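Local coordinates for uncharacterized protein (Legionella longbeachae NSW150, PDB 4JZA), which probably dephosphorylates phosphatidylinositol 3-phosphate as a phosphoinositide phosphatase, a lipid-modifying hydrolase linked to the interaction of Legionella with its host, at residues A[529-534]-A[563-567]. Sequence-based numbering, arbitrary orientation.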
# COMPACT_ATOMS: atom_id res chain seq x y z
N LEU A 529 -1.84 0.68 -28.14
CA LEU A 529 -0.66 1.39 -27.82
C LEU A 529 -0.50 2.48 -28.83
O LEU A 529 -0.05 3.58 -28.48
CB LEU A 529 0.55 0.47 -27.84
CG LEU A 529 0.56 -0.61 -26.76
CD1 LEU A 529 1.78 -1.47 -26.99
CD2 LEU A 529 0.63 -0.02 -25.37
N PHE A 530 -0.87 2.17 -30.08
CA PHE A 530 -0.85 3.17 -31.14
C PHE A 530 -1.90 4.25 -30.94
O PHE A 530 -1.61 5.44 -31.09
CB PHE A 530 -1.01 2.56 -32.52
CG PHE A 530 0.29 2.20 -33.15
CD1 PHE A 530 1.05 3.15 -33.73
CD2 PHE A 530 0.75 0.89 -33.13
CE1 PHE A 530 2.26 2.83 -34.29
CE2 PHE A 530 1.96 0.55 -33.70
CZ PHE A 530 2.71 1.53 -34.29
N LEU A 531 -3.12 3.88 -30.58
CA LEU A 531 -4.10 4.88 -30.25
C LEU A 531 -3.60 5.74 -29.13
O LEU A 531 -3.70 6.93 -29.26
CB LEU A 531 -5.40 4.27 -29.83
CG LEU A 531 -6.11 3.56 -30.98
CD1 LEU A 531 -7.32 2.92 -30.36
CD2 LEU A 531 -6.52 4.51 -32.10
N SER A 532 -3.05 5.17 -28.05
CA SER A 532 -2.67 5.99 -26.90
C SER A 532 -1.45 6.86 -27.25
O SER A 532 -1.40 8.05 -26.91
CB SER A 532 -2.53 5.15 -25.59
OG SER A 532 -1.36 4.36 -25.55
N SER A 533 -0.51 6.32 -28.02
CA SER A 533 0.70 7.07 -28.38
C SER A 533 0.36 8.22 -29.30
O SER A 533 0.92 9.30 -29.16
CB SER A 533 1.78 6.19 -29.03
OG SER A 533 2.50 5.42 -28.08
N LEU A 534 -0.56 8.00 -30.24
CA LEU A 534 -0.90 9.05 -31.24
C LEU A 534 -1.60 10.23 -30.56
O LEU A 534 -1.19 11.35 -30.76
CB LEU A 534 -1.72 8.49 -32.43
CG LEU A 534 -0.89 7.59 -33.35
CD1 LEU A 534 -1.81 6.83 -34.28
CD2 LEU A 534 0.16 8.33 -34.16
N HIS A 563 6.38 2.99 -25.43
CA HIS A 563 5.92 2.90 -26.80
C HIS A 563 6.03 4.26 -27.46
O HIS A 563 6.58 4.38 -28.57
CB HIS A 563 4.50 2.39 -26.85
CG HIS A 563 4.05 1.96 -28.21
ND1 HIS A 563 3.32 2.79 -29.04
CD2 HIS A 563 4.12 0.76 -28.84
CE1 HIS A 563 3.01 2.13 -30.14
NE2 HIS A 563 3.50 0.91 -30.06
N THR A 564 5.58 5.29 -26.77
CA THR A 564 5.67 6.61 -27.33
C THR A 564 7.13 7.02 -27.42
O THR A 564 7.59 7.46 -28.46
CB THR A 564 4.80 7.58 -26.51
OG1 THR A 564 3.44 7.15 -26.55
CG2 THR A 564 4.87 8.98 -27.05
N ASP A 565 7.92 6.82 -26.39
CA ASP A 565 9.36 7.06 -26.59
C ASP A 565 9.88 6.36 -27.88
O ASP A 565 10.61 6.95 -28.67
CB ASP A 565 10.19 6.60 -25.38
CG ASP A 565 10.13 7.57 -24.19
OD1 ASP A 565 9.79 8.77 -24.42
OD2 ASP A 565 10.44 7.14 -23.03
N ALA A 566 9.51 5.12 -28.09
CA ALA A 566 10.01 4.39 -29.24
C ALA A 566 9.59 5.03 -30.56
O ALA A 566 10.34 4.99 -31.52
CB ALA A 566 9.54 2.95 -29.20
N MSE A 567 8.39 5.59 -30.64
CA MSE A 567 7.93 6.24 -31.87
C MSE A 567 8.77 7.48 -32.12
O MSE A 567 9.20 7.74 -33.25
CB MSE A 567 6.46 6.57 -31.77
CG MSE A 567 5.65 5.29 -31.87
SE MSE A 567 3.73 5.71 -31.88
CE MSE A 567 3.68 6.53 -33.67
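Segments 529-534 and 563-567, on helices 524-542 and 556-574, cross at -70° with their axes 9.5 Å apart, and a small polar network lies at the heart of this buried crossing. His563 opens the contact from the second helix. Leu529 CB sits over one face of its ring, 3.6 Å from the His563 centroid and almost exactly along the ring normal, a CH-pi contact. The imidazole edge meets the face of Phe530 in a T-shaped pair, with centroids 4.9 Å apart and planes at 86°. At the ring edge, near its plane, His563 ND1 hydrogen-bonds to Ser533 OG (2.9 Å). The same Ser533 OG makes a very short hydrogen bond, 2.5 Å, to Thr564 OG1, so one serine hydroxyl joins two consecutive residues. Thr564 OG1 also bonds to Glu560, one turn earlier in its helix. Asp565 turns away to form a salt bridge with Arg372, while Ala566 packs on helix 587-602. A turn after His563, selenomethionine Met567 returns to the interface: its SE lies 3.5 Å from Ser533 CB and makes an oblique Met-aromatic contact with the Phe530 ring, and its CE reaches Phe530 CE1 and Leu534 CD2, both at 4.0 Å, giving the polar centre an apolar flank. In sequence, strand 545-549 of the central mixed sheet and a CX5R motif separate the two helices, consistent with the P-loop of cysteine-based phosphatases, where a strand leads through the CX5R loop into a helix; here the contact packs the helix that follows the loop across the one that precedes the strand.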